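Local atomic coordinates of arginyl-trna synthetase (Thermus thermophilus, PDB entry 1IQ0), a protein that probably catalyses the ATP-dependent attachment of L-arginine to tRNA(Arg), as a monomeric class I aminoacyl-tRNA synthetase. Residues G103-H109 against A346-V352; A131-L136 against A519-P525; P260-R264 against L274-P280; W490-L495 against E564-S568; L505-L509 against L569-L573. All coordinates share one frame; numbering follows the deposited sequence.

Interaction 1. Residues G103-H109 against A346-V352; sequences GVVLVEH and AEETINV
V105 to E108 pair in parallel with E348 to N351 at the centre of the class I catalytic domain, the nucleotide-binding (Rossmann-like) fold of these synthetases. The axes of the two short strands lie 4.6 Å apart, with an angle of 13° between them. Backbone bonds alternate along the pair. L106 N donates to E348 O, and L106 O accepts from I350 N at 2.9 Å. E108 repeats the pattern two residues on. E108 N reaches I350 O at 2.8 Å, and E108 O takes V352 N. At the other end V104 O receives E347 N at 2.8 Å, and E348 N reaches the same oxygen only weakly. G103 has a positive phi that suits glycine, and E347 CG packs on its CA. V105, V107, E348 and I350 share one face of the sheet, which helix 120-138 covers through L136. There V105 CG1 meets I350 CD1 at 4.1 Å. The other face carries L106, E108, T349 and N351, next to helix 301-312. E108 CG stands anti to the backbone N (chi1 174°), and the chain runs on extended to a salt bridge with K312 of that helix. The carboxylate of E108 and the amide of N351 have planes 39° apart. N351 ND2 lies against the aliphatic part of E108, 3.6 Å from E108 CB.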
# COMPACT_ATOMS: atom_id res chain seq x y z
N GLY A 103 8.96 16.85 0.77
CA GLY A 103 9.29 16.07 -0.42
C GLY A 103 8.17 15.13 -0.78
O GLY A 103 7.95 14.12 -0.12
N VAL A 104 7.45 15.45 -1.85
CA VAL A 104 6.34 14.64 -2.30
C VAL A 104 6.69 13.23 -2.77
O VAL A 104 7.66 13.03 -3.50
CB VAL A 104 5.57 15.35 -3.45
CG1 VAL A 104 4.53 14.40 -4.06
CG2 VAL A 104 4.88 16.61 -2.92
N VAL A 105 5.91 12.27 -2.31
CA VAL A 105 6.04 10.88 -2.72
C VAL A 105 4.70 10.69 -3.44
O VAL A 105 3.65 10.72 -2.82
CB VAL A 105 6.13 9.91 -1.51
CG1 VAL A 105 6.07 8.48 -2.01
CG2 VAL A 105 7.44 10.14 -0.76
N LEU A 106 4.75 10.53 -4.75
CA LEU A 106 3.54 10.39 -5.54
C LEU A 106 3.19 8.93 -5.79
O LEU A 106 3.93 8.21 -6.46
CB LEU A 106 3.70 11.12 -6.87
CG LEU A 106 2.46 11.27 -7.75
CD1 LEU A 106 1.39 12.07 -7.01
CD2 LEU A 106 2.86 11.98 -9.04
N VAL A 107 2.06 8.51 -5.25
CA VAL A 107 1.62 7.13 -5.42
C VAL A 107 0.52 7.04 -6.46
O VAL A 107 -0.51 7.70 -6.33
CB VAL A 107 1.08 6.55 -4.09
CG1 VAL A 107 0.65 5.10 -4.28
CG2 VAL A 107 2.16 6.65 -3.01
N GLU A 108 0.74 6.24 -7.49
CA GLU A 108 -0.30 6.05 -8.50
C GLU A 108 -0.85 4.64 -8.39
O GLU A 108 -0.10 3.66 -8.40
CB GLU A 108 0.24 6.25 -9.93
CG GLU A 108 -0.84 5.90 -10.98
CD GLU A 108 -0.34 5.91 -12.42
OE1 GLU A 108 -0.75 5.02 -13.19
OE2 GLU A 108 0.44 6.81 -12.79
N HIS A 109 -2.16 4.53 -8.26
CA HIS A 109 -2.80 3.23 -8.18
C HIS A 109 -4.21 3.31 -8.73
O HIS A 109 -4.70 4.41 -9.01
CB HIS A 109 -2.75 2.69 -6.74
CG HIS A 109 -3.59 3.45 -5.75
ND1 HIS A 109 -4.96 3.47 -5.80
CD2 HIS A 109 -3.24 4.12 -4.63
CE1 HIS A 109 -5.43 4.11 -4.74
NE2 HIS A 109 -4.41 4.51 -4.01
N ALA A 346 7.48 15.46 -7.52
CA ALA A 346 7.75 14.30 -6.69
C ALA A 346 9.22 13.93 -6.57
O ALA A 346 9.94 13.90 -7.56
CB ALA A 346 6.97 13.10 -7.21
N GLU A 347 9.64 13.65 -5.33
CA GLU A 347 11.01 13.24 -5.04
C GLU A 347 11.07 11.75 -5.31
O GLU A 347 12.13 11.20 -5.60
CB GLU A 347 11.34 13.48 -3.56
CG GLU A 347 11.11 14.89 -3.08
CD GLU A 347 12.29 15.80 -3.33
OE1 GLU A 347 12.73 15.89 -4.49
OE2 GLU A 347 12.78 16.41 -2.36
N GLU A 348 9.91 11.10 -5.18
CA GLU A 348 9.79 9.66 -5.39
C GLU A 348 8.41 9.34 -5.95
O GLU A 348 7.43 9.98 -5.59
CB GLU A 348 9.93 8.89 -4.07
CG GLU A 348 11.28 9.02 -3.39
CD GLU A 348 11.38 8.16 -2.13
OE1 GLU A 348 11.16 6.94 -2.22
OE2 GLU A 348 11.69 8.72 -1.06
N THR A 349 8.34 8.33 -6.80
CA THR A 349 7.06 7.92 -7.34
C THR A 349 6.92 6.43 -7.13
O THR A 349 7.91 5.69 -7.10
CB THR A 349 6.94 8.20 -8.85
OG1 THR A 349 8.01 7.55 -9.55
CG2 THR A 349 6.98 9.69 -9.13
N ILE A 350 5.67 6.00 -6.96
CA ILE A 350 5.38 4.60 -6.78
C ILE A 350 4.19 4.23 -7.66
O ILE A 350 3.10 4.78 -7.52
CB ILE A 350 5.04 4.28 -5.31
CG1 ILE A 350 6.26 4.56 -4.42
CG2 ILE A 350 4.59 2.83 -5.18
CD1 ILE A 350 5.96 4.47 -2.92
N ASN A 351 4.42 3.31 -8.59
CA ASN A 351 3.36 2.86 -9.47
C ASN A 351 2.95 1.46 -9.05
O ASN A 351 3.76 0.54 -9.05
CB ASN A 351 3.85 2.83 -10.93
CG ASN A 351 3.99 4.22 -11.54
OD1 ASN A 351 4.45 4.37 -12.68
ND2 ASN A 351 3.61 5.25 -10.79
N VAL A 352 1.68 1.31 -8.68
CA VAL A 352 1.17 0.01 -8.28
C VAL A 352 0.67 -0.65 -9.56
O VAL A 352 -0.28 -0.18 -10.18
CB VAL A 352 0.00 0.14 -7.27
CG1 VAL A 352 -0.46 -1.25 -6.81
CG2 VAL A 352 0.46 0.98 -6.07

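Interaction 2. Residues A131-L136 against A519-P525; sequences AIARIL and AAEERTP
I132 turns CG1 anti to its backbone N (chi1 -166°), and the bend at chi2 carries CD1 in beside the end of helix 512-522. I132 CD1 lies 3.6 Å from R523 CA. It also touches the backbone oxygen of A519, at 3.5 Å from I132 CD1. I135 takes a different staggered position, with CG2 anti to N and CG1 beside it (chi1 -69°). Its two branches therefore part. I135 CG2 packs on A520 CB at 3.8 Å, with A519 CB a little farther off. I135 CD1 meets P525 CA and CB, 3.9 Å from CB. The same proline sets its CG against I132 CB, with P525 CG at 4.0 Å, and its CB against A131 CB. L136 closes the far end of the patch, where L136 CD2 rests 3.5 Å from A520 O and also touches A520 CB. The helix of the second segment gives way at R523, which has a positive phi, and the chain turns so that A519 and P525 both face helix 120-138. A519 O is occupied at this turn by T524 N. The contact joins the helix that begins within the predicted HIGH region of the catalytic domain to the DALR anticodon-binding domain. No hydrogen bond crosses between the segments. The two domains meet here mostly through methyl and ring carbons, some laid against backbone atoms, so shape and exclusion of water, not directed polar bonds, would hold this patch together.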
# COMPACT_ATOMS: atom_id res chain seq x y z
N ALA A 131 -3.09 1.35 0.96
CA ALA A 131 -2.39 0.99 2.19
C ALA A 131 -0.98 1.58 2.25
O ALA A 131 -0.60 2.18 3.25
CB ALA A 131 -2.34 -0.54 2.33
N ILE A 132 -0.20 1.42 1.18
CA ILE A 132 1.15 1.97 1.21
C ILE A 132 1.11 3.49 1.28
O ILE A 132 1.99 4.10 1.87
CB ILE A 132 2.01 1.49 0.00
CG1 ILE A 132 3.48 1.80 0.27
CG2 ILE A 132 1.58 2.19 -1.28
CD1 ILE A 132 4.01 1.22 1.57
N ALA A 133 0.08 4.10 0.69
CA ALA A 133 -0.05 5.55 0.73
C ALA A 133 -0.29 6.00 2.17
O ALA A 133 0.31 6.96 2.64
CB ALA A 133 -1.22 6.02 -0.15
N ARG A 134 -1.20 5.31 2.86
CA ARG A 134 -1.53 5.62 4.25
C ARG A 134 -0.32 5.40 5.17
O ARG A 134 -0.01 6.22 6.03
CB ARG A 134 -2.68 4.73 4.75
CG ARG A 134 -4.04 5.02 4.12
CD ARG A 134 -5.04 3.98 4.57
NE ARG A 134 -6.38 4.23 4.04
CZ ARG A 134 -7.27 5.05 4.59
NH1 ARG A 134 -6.97 5.71 5.70
NH2 ARG A 134 -8.46 5.19 4.03
N ILE A 135 0.35 4.27 4.98
CA ILE A 135 1.52 3.92 5.78
C ILE A 135 2.63 4.95 5.63
O ILE A 135 3.21 5.40 6.62
CB ILE A 135 2.02 2.50 5.39
CG1 ILE A 135 1.00 1.46 5.86
CG2 ILE A 135 3.41 2.24 5.97
CD1 ILE A 135 1.30 0.03 5.40
N LEU A 136 2.93 5.34 4.39
CA LEU A 136 3.97 6.35 4.14
C LEU A 136 3.66 7.69 4.80
O LEU A 136 4.55 8.32 5.35
CB LEU A 136 4.16 6.56 2.63
CG LEU A 136 4.95 5.45 1.95
CD1 LEU A 136 4.72 5.49 0.45
CD2 LEU A 136 6.44 5.59 2.30
N ALA A 519 7.62 -1.33 6.68
CA ALA A 519 6.62 -1.42 5.62
C ALA A 519 6.70 -0.19 4.72
O ALA A 519 6.57 -0.30 3.50
CB ALA A 519 5.23 -1.53 6.22
N ALA A 520 6.91 0.97 5.33
CA ALA A 520 7.01 2.21 4.58
C ALA A 520 8.29 2.26 3.74
O ALA A 520 8.25 2.57 2.54
CB ALA A 520 6.97 3.41 5.54
N GLU A 521 9.43 1.94 4.36
CA GLU A 521 10.73 1.96 3.69
C GLU A 521 10.86 0.91 2.59
O GLU A 521 11.49 1.17 1.56
CB GLU A 521 11.86 1.77 4.71
CG GLU A 521 11.85 2.79 5.84
CD GLU A 521 12.82 2.45 6.97
OE1 GLU A 521 13.16 1.26 7.16
OE2 GLU A 521 13.24 3.38 7.69
N GLU A 522 10.28 -0.26 2.81
CA GLU A 522 10.36 -1.35 1.83
C GLU A 522 9.14 -1.40 0.92
O GLU A 522 9.10 -2.18 -0.03
CB GLU A 522 10.50 -2.69 2.55
CG GLU A 522 11.68 -2.74 3.51
CD GLU A 522 12.99 -2.43 2.82
OE1 GLU A 522 13.91 -1.92 3.48
OE2 GLU A 522 13.10 -2.72 1.61
N ARG A 523 8.14 -0.56 1.21
CA ARG A 523 6.93 -0.52 0.41
C ARG A 523 6.27 -1.90 0.42
O ARG A 523 5.92 -2.46 -0.62
CB ARG A 523 7.26 -0.06 -1.02
CG ARG A 523 7.57 1.44 -1.10
CD ARG A 523 8.03 1.92 -2.47
NE ARG A 523 9.43 1.61 -2.70
CZ ARG A 523 9.87 0.50 -3.25
NH1 ARG A 523 9.01 -0.43 -3.66
NH2 ARG A 523 11.18 0.28 -3.37
N THR A 524 6.13 -2.44 1.63
CA THR A 524 5.53 -3.75 1.81
C THR A 524 4.51 -3.74 2.94
O THR A 524 4.83 -4.01 4.10
CB THR A 524 6.60 -4.81 2.13
OG1 THR A 524 7.42 -4.35 3.21
CG2 THR A 524 7.48 -5.08 0.90
N PRO A 525 3.25 -3.40 2.62
CA PRO A 525 2.20 -3.36 3.63
C PRO A 525 2.00 -4.69 4.35
O PRO A 525 1.57 -4.71 5.51
CB PRO A 525 0.97 -2.95 2.83
CG PRO A 525 1.57 -2.02 1.80
CD PRO A 525 2.79 -2.80 1.35

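Interaction 3. Residues P260-R264 against L274-P280; sequences PHVFR and LVMDASP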
# COMPACT_ATOMS: atom_id res chain seq x y z
N PRO A 260 23.03 12.37 -26.59
CA PRO A 260 23.76 11.72 -27.68
C PRO A 260 23.32 10.26 -27.82
O PRO A 260 23.54 9.64 -28.86
CB PRO A 260 25.21 11.87 -27.25
CG PRO A 260 25.12 11.84 -25.75
CD PRO A 260 23.94 12.74 -25.49
N HIS A 261 22.70 9.72 -26.77
CA HIS A 261 22.23 8.34 -26.79
C HIS A 261 20.79 8.19 -27.27
O HIS A 261 20.20 7.12 -27.18
CB HIS A 261 22.40 7.72 -25.41
CG HIS A 261 23.81 7.76 -24.92
ND1 HIS A 261 24.22 8.56 -23.88
CD2 HIS A 261 24.93 7.14 -25.38
CE1 HIS A 261 25.53 8.45 -23.73
NE2 HIS A 261 25.98 7.60 -24.63
N VAL A 262 20.22 9.28 -27.78
CA VAL A 262 18.86 9.28 -28.32
C VAL A 262 19.03 9.75 -29.76
O VAL A 262 19.33 10.91 -30.00
CB VAL A 262 17.93 10.25 -27.56
CG1 VAL A 262 16.64 10.47 -28.34
CG2 VAL A 262 17.60 9.68 -26.18
N PHE A 263 18.83 8.84 -30.70
CA PHE A 263 19.03 9.18 -32.11
C PHE A 263 18.24 8.30 -33.06
O PHE A 263 17.63 7.30 -32.66
CB PHE A 263 20.52 9.04 -32.42
CG PHE A 263 21.08 7.69 -32.07
CD1 PHE A 263 20.98 6.63 -32.96
CD2 PHE A 263 21.66 7.47 -30.82
CE1 PHE A 263 21.44 5.36 -32.62
CE2 PHE A 263 22.12 6.20 -30.47
CZ PHE A 263 22.01 5.14 -31.36
N ARG A 264 18.26 8.67 -34.34
CA ARG A 264 17.56 7.93 -35.38
C ARG A 264 18.54 7.17 -36.27
O ARG A 264 19.27 7.77 -37.05
CB ARG A 264 16.74 8.87 -36.27
CG ARG A 264 15.56 9.53 -35.61
CD ARG A 264 14.64 10.16 -36.66
NE ARG A 264 13.43 10.72 -36.06
CZ ARG A 264 13.41 11.78 -35.26
NH1 ARG A 264 14.54 12.41 -34.96
NH2 ARG A 264 12.27 12.21 -34.75
N LEU A 274 13.04 6.62 -33.87
CA LEU A 274 13.79 7.36 -32.86
C LEU A 274 13.99 6.38 -31.72
O LEU A 274 13.02 5.85 -31.17
CB LEU A 274 13.01 8.59 -32.36
CG LEU A 274 13.74 9.37 -31.26
CD1 LEU A 274 15.03 9.95 -31.83
CD2 LEU A 274 12.86 10.48 -30.70
N VAL A 275 15.24 6.15 -31.36
CA VAL A 275 15.53 5.19 -30.31
C VAL A 275 16.38 5.77 -29.19
O VAL A 275 17.11 6.75 -29.38
CB VAL A 275 16.24 3.96 -30.91
CG1 VAL A 275 17.55 4.37 -31.54
CG2 VAL A 275 16.45 2.91 -29.85
N MET A 276 16.27 5.16 -28.02
CA MET A 276 17.03 5.56 -26.84
C MET A 276 17.98 4.41 -26.48
O MET A 276 17.54 3.29 -26.23
CB MET A 276 16.10 5.81 -25.66
CG MET A 276 16.81 6.31 -24.41
SD MET A 276 15.75 6.37 -22.95
CE MET A 276 14.73 7.77 -23.34
N ASP A 277 19.28 4.70 -26.47
CA ASP A 277 20.28 3.69 -26.12
C ASP A 277 20.46 3.72 -24.61
O ASP A 277 21.08 4.64 -24.07
CB ASP A 277 21.61 3.99 -26.82
CG ASP A 277 22.70 2.98 -26.47
OD1 ASP A 277 23.87 3.24 -26.84
OD2 ASP A 277 22.40 1.95 -25.84
N ALA A 278 19.92 2.72 -23.93
CA ALA A 278 20.00 2.63 -22.47
C ALA A 278 21.27 1.94 -21.95
O ALA A 278 21.46 1.85 -20.74
CB ALA A 278 18.77 1.91 -21.93
N SER A 279 22.13 1.47 -22.85
CA SER A 279 23.34 0.77 -22.41
C SER A 279 24.30 1.57 -21.52
O SER A 279 24.90 1.01 -20.61
CB SER A 279 24.11 0.20 -23.62
OG SER A 279 24.65 1.22 -24.44
N PRO A 280 24.45 2.88 -21.77
CA PRO A 280 25.36 3.66 -20.93
C PRO A 280 24.93 3.84 -19.48
O PRO A 280 25.70 4.33 -18.65
CB PRO A 280 25.46 4.99 -21.68
CG PRO A 280 24.14 5.10 -22.36
CD PRO A 280 23.90 3.70 -22.86
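H261 to R264 and L274 to P280 run roughly antiparallel, their end-to-end directions 158° apart. F263 and V275 form a hydrogen-bonded pair. F263 N donates to V275 O, and V275 N returns a bond to F263 O at 3.0 Å. V262 and M276 form the next, non-hydrogen-bonded pair. Beyond it D277 N gives H261 O a bond of 2.7 Å. The ring of H261 is held between two prolines. P280 CG sits over its centre in a CH-pi contact, 3.6 Å from the centroid, while P260 CG lies on the opposite face toward the rim. On one side of the sheet V262 CG2 packs on M276 CG at 3.9 Å, and V262 CG1 meets L274 CD1. On the other, F263 CG lies between its backbone N and carbonyl carbon (chi1 55°), which lays the ring beside V275. V275 CG1 stands over one ring face, toward the rim, 4.2 Å from F263 CE1. L274 CD1 touches R264 CG at 3.8 Å and lies over the rim of one guanidinium face; E257 forms a salt bridge with that group. D277 OD2 accepts S279 N and S279 OG, the first bond closing an Asx turn. The two strands form a beta hairpin, extended by strand 289-291 into a small antiparallel sheet of the catalytic domain.

Interaction 4. Residues W490-L495 against E564-S568; sequences WGAPDL and ELRLS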
# COMPACT_ATOMS: atom_id res chain seq x y z
N TRP A 490 -9.68 5.37 35.19
CA TRP A 490 -8.78 4.70 36.11
C TRP A 490 -7.57 5.58 36.36
O TRP A 490 -7.30 6.51 35.59
CB TRP A 490 -8.36 3.32 35.57
CG TRP A 490 -7.46 3.34 34.38
CD1 TRP A 490 -6.10 3.36 34.37
CD2 TRP A 490 -7.86 3.31 33.00
NE1 TRP A 490 -5.62 3.33 33.08
CE2 TRP A 490 -6.69 3.30 32.22
CE3 TRP A 490 -9.11 3.29 32.35
CZ2 TRP A 490 -6.72 3.27 30.82
CZ3 TRP A 490 -9.14 3.26 30.96
CH2 TRP A 490 -7.95 3.25 30.21
N GLY A 491 -6.84 5.30 37.44
CA GLY A 491 -5.68 6.11 37.78
C GLY A 491 -4.33 5.59 37.32
O GLY A 491 -4.23 4.79 36.38
N ALA A 492 -3.29 6.06 38.00
CA ALA A 492 -1.92 5.70 37.70
C ALA A 492 -1.62 4.22 37.82
O ALA A 492 -1.95 3.57 38.82
CB ALA A 492 -0.97 6.49 38.61
N PRO A 493 -0.97 3.66 36.79
CA PRO A 493 -0.60 2.24 36.74
C PRO A 493 0.54 1.99 37.72
O PRO A 493 1.39 2.85 37.90
CB PRO A 493 -0.12 2.06 35.30
CG PRO A 493 -0.82 3.17 34.55
CD PRO A 493 -0.72 4.32 35.50
N ASP A 494 0.55 0.82 38.34
CA ASP A 494 1.64 0.49 39.25
C ASP A 494 2.51 -0.52 38.51
O ASP A 494 2.27 -1.73 38.58
CB ASP A 494 1.12 -0.13 40.56
CG ASP A 494 2.24 -0.46 41.53
OD1 ASP A 494 3.43 -0.24 41.16
OD2 ASP A 494 1.95 -0.94 42.64
N LEU A 495 3.51 -0.00 37.80
CA LEU A 495 4.40 -0.84 37.02
C LEU A 495 5.08 -1.96 37.79
O LEU A 495 5.38 -3.02 37.23
CB LEU A 495 5.45 0.02 36.32
CG LEU A 495 4.93 1.20 35.50
CD1 LEU A 495 6.09 1.84 34.76
CD2 LEU A 495 3.87 0.75 34.51
N GLU A 564 -5.04 -0.84 37.19
CA GLU A 564 -4.68 0.33 36.41
C GLU A 564 -3.62 -0.05 35.36
O GLU A 564 -3.70 0.36 34.21
CB GLU A 564 -4.13 1.44 37.32
CG GLU A 564 -5.16 2.12 38.23
CD GLU A 564 -5.84 1.16 39.21
OE1 GLU A 564 -5.22 0.18 39.65
OE2 GLU A 564 -7.01 1.42 39.56
N LEU A 565 -2.62 -0.82 35.77
CA LEU A 565 -1.57 -1.24 34.84
C LEU A 565 -2.16 -2.00 33.66
O LEU A 565 -1.83 -1.72 32.50
CB LEU A 565 -0.55 -2.14 35.55
CG LEU A 565 0.41 -2.91 34.64
CD1 LEU A 565 1.26 -1.95 33.81
CD2 LEU A 565 1.30 -3.80 35.48
N ARG A 566 -3.04 -2.97 33.94
CA ARG A 566 -3.65 -3.75 32.88
C ARG A 566 -4.57 -2.93 31.99
O ARG A 566 -4.65 -3.17 30.78
CB ARG A 566 -4.38 -4.97 33.46
CG ARG A 566 -3.38 -6.04 33.88
CD ARG A 566 -4.01 -7.29 34.47
NE ARG A 566 -2.96 -8.25 34.78
CZ ARG A 566 -3.05 -9.20 35.71
NH1 ARG A 566 -4.16 -9.33 36.43
NH2 ARG A 566 -2.02 -10.00 35.92
N LEU A 567 -5.26 -1.95 32.57
CA LEU A 567 -6.14 -1.10 31.78
C LEU A 567 -5.32 -0.25 30.80
O LEU A 567 -5.72 -0.09 29.64
CB LEU A 567 -6.98 -0.20 32.70
CG LEU A 567 -8.18 -0.88 33.39
CD1 LEU A 567 -8.78 0.06 34.42
CD2 LEU A 567 -9.22 -1.26 32.35
N SER A 568 -4.19 0.28 31.25
CA SER A 568 -3.34 1.09 30.38
C SER A 568 -2.72 0.22 29.28
O SER A 568 -2.55 0.67 28.14
CB SER A 568 -2.23 1.77 31.18
OG SER A 568 -2.76 2.77 32.04
O HOH W 1 -8.10 3.77 39.40
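S568 OG accepts the indole N-H of W490, with NE1 at 3.1 Å and an N-H...O angle of 163°. The hydroxyl lies close to the plane of the indole, at its edge. P493 CG packs on the same oxygen from the loop, at 3.2 Å from S568 OG. This is a loop-on-helix contact in the helical DALR anticodon-binding domain: the loop between helices 470-487 and 500-509 lies along the first turns of helix 562-583. W490 CG lies between the backbone N and the carbonyl carbon (chi1 69°), and this brings the indole against the helix. One of its faces rests on L567. L567 CB stands over the five-membered ring of W490 in a CH-pi contact, 3.6 Å from the centroid, and L567 CD1 reaches W490 CB at 3.5 Å. The N-H bond at the edge and the leucine over the face together fix the turn of the ring. P493 follows the helix on the next side, with its CB against L565 CA. L565 CD1 meets L495 CD2 at 3.8 Å. L495 in turn packs on helix 84-92. E564 bends at chi2 toward the loop, where its CB and CG touch the backbone oxygens of G491 and A492. Its OE1 accepts G561 N. E564 OE2 accepts a bond from a water at 2.6 Å, and that water accepts G491 N at 2.8 Å.

Interaction 5. Residues L505-L509 against L569-L573; sequences LALDL and LVQSL
L569 enters the contact first, pushing its branched end between L505, A506 and L509 of the facing helix. Its CG is anti to the backbone N (chi1 -174°), which aims both methyls across the gap. L569 CD2 meets L505 CD2 at 3.7 Å. L569 CD1 turns the other way and touches L509 CD1 at 3.6 Å, with A506 CB at 4.2 Å from the same L569 methyl. The helices 500-509 and 562-583 belong to the helical DALR anticodon-binding domain. Their short segments run in the same general direction, with a crossing angle of 30° and axes 10.6 Å apart. Leucine ends therefore fill the space between the backbones, and no hydrogen bond joins the two segments. S572 comes one turn after L569. S572 OG lies 3.6 Å from L509 CD1, but this is a packing contact. The polar partner of that hydroxyl is the backbone oxygen of A91, near the end of helix 84-92, whose side chains also pack on A506. L573 follows at once. L509 CD2 rests 3.9 Å from L573 CA. Farther out, L573 CD1 approaches L505 CD1 at 4.3 Å, and L573 also packs on L535 and W539 of helix 525-544.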
# COMPACT_ATOMS: atom_id res chain seq x y z
N LEU A 505 3.41 -9.08 26.65
CA LEU A 505 2.50 -8.33 25.78
C LEU A 505 3.05 -6.94 25.46
O LEU A 505 2.99 -6.49 24.32
CB LEU A 505 1.13 -8.18 26.44
CG LEU A 505 0.10 -7.35 25.66
CD1 LEU A 505 -0.08 -7.92 24.25
CD2 LEU A 505 -1.22 -7.35 26.41
N ALA A 506 3.58 -6.26 26.47
CA ALA A 506 4.15 -4.93 26.27
C ALA A 506 5.26 -4.99 25.22
O ALA A 506 5.36 -4.11 24.36
CB ALA A 506 4.70 -4.41 27.59
N LEU A 507 6.07 -6.04 25.27
CA LEU A 507 7.17 -6.21 24.32
C LEU A 507 6.66 -6.33 22.88
O LEU A 507 7.27 -5.76 21.96
CB LEU A 507 7.99 -7.44 24.70
CG LEU A 507 9.32 -7.70 23.99
CD1 LEU A 507 10.21 -6.45 24.00
CD2 LEU A 507 10.02 -8.86 24.71
N ASP A 508 5.56 -7.04 22.67
CA ASP A 508 5.03 -7.15 21.31
C ASP A 508 4.57 -5.77 20.84
O ASP A 508 4.65 -5.45 19.66
CB ASP A 508 3.88 -8.14 21.24
CG ASP A 508 4.35 -9.57 21.38
OD1 ASP A 508 5.48 -9.85 20.93
OD2 ASP A 508 3.60 -10.39 21.93
N LEU A 509 4.10 -4.96 21.79
CA LEU A 509 3.66 -3.61 21.47
C LEU A 509 4.83 -2.71 21.03
O LEU A 509 4.64 -1.76 20.27
CB LEU A 509 2.95 -2.99 22.67
CG LEU A 509 1.50 -3.44 22.86
CD1 LEU A 509 1.00 -3.03 24.24
CD2 LEU A 509 0.64 -2.82 21.77
N LEU A 569 -2.38 -1.02 29.62
CA LEU A 569 -1.81 -1.93 28.64
C LEU A 569 -2.89 -2.30 27.62
O LEU A 569 -2.62 -2.39 26.42
CB LEU A 569 -1.29 -3.18 29.33
CG LEU A 569 -0.53 -4.20 28.47
CD1 LEU A 569 0.65 -3.52 27.79
CD2 LEU A 569 -0.06 -5.35 29.36
N VAL A 570 -4.11 -2.52 28.11
CA VAL A 570 -5.23 -2.86 27.24
C VAL A 570 -5.52 -1.68 26.32
O VAL A 570 -5.81 -1.86 25.14
CB VAL A 570 -6.49 -3.20 28.08
CG1 VAL A 570 -7.73 -3.22 27.19
CG2 VAL A 570 -6.31 -4.57 28.76
N GLN A 571 -5.43 -0.47 26.86
CA GLN A 571 -5.67 0.73 26.09
C GLN A 571 -4.61 0.89 25.00
O GLN A 571 -4.93 1.21 23.86
CB GLN A 571 -5.66 1.96 27.00
CG GLN A 571 -5.89 3.26 26.24
CD GLN A 571 -5.96 4.47 27.15
OE1 GLN A 571 -5.02 4.77 27.88
NE2 GLN A 571 -7.09 5.17 27.12
N SER A 572 -3.35 0.67 25.37
CA SER A 572 -2.28 0.78 24.40
C SER A 572 -2.48 -0.24 23.26
O SER A 572 -2.24 0.06 22.09
CB SER A 572 -0.92 0.55 25.07
OG SER A 572 0.12 0.44 24.12
N LEU A 573 -2.93 -1.44 23.62
CA LEU A 573 -3.18 -2.46 22.61
C LEU A 573 -4.34 -2.10 21.68
O LEU A 573 -4.25 -2.30 20.47
CB LEU A 573 -3.48 -3.82 23.25
CG LEU A 573 -3.92 -4.74 22.09
CD1 LEU A 573 -2.81 -5.70 21.74
CD2 LEU A 573 -5.21 -5.44 22.44

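How the interactions relate
Interactions 1 and 2 meet near the middle of the chain. I350 and V105 of the central sheet pack on L136, and I350 also touches R523, so sheet, helix 120-138 and the anticodon-binding domain share one buried core. Interaction 1 relies on backbone hydrogen bonds, interaction 2 mainly on apolar side chains. Interactions 4 and 5 use successive parts of helix 562-583 and touch where W490 meets Q571. The outer one, at the surface, mixes an indole bond, a water bridge and apolar contacts; the inner one is buried and mostly leucine. Interaction 3 is a partly buried hairpin, its centre about 67 Å from that of interaction 4, on opposite sides of the chain's centre.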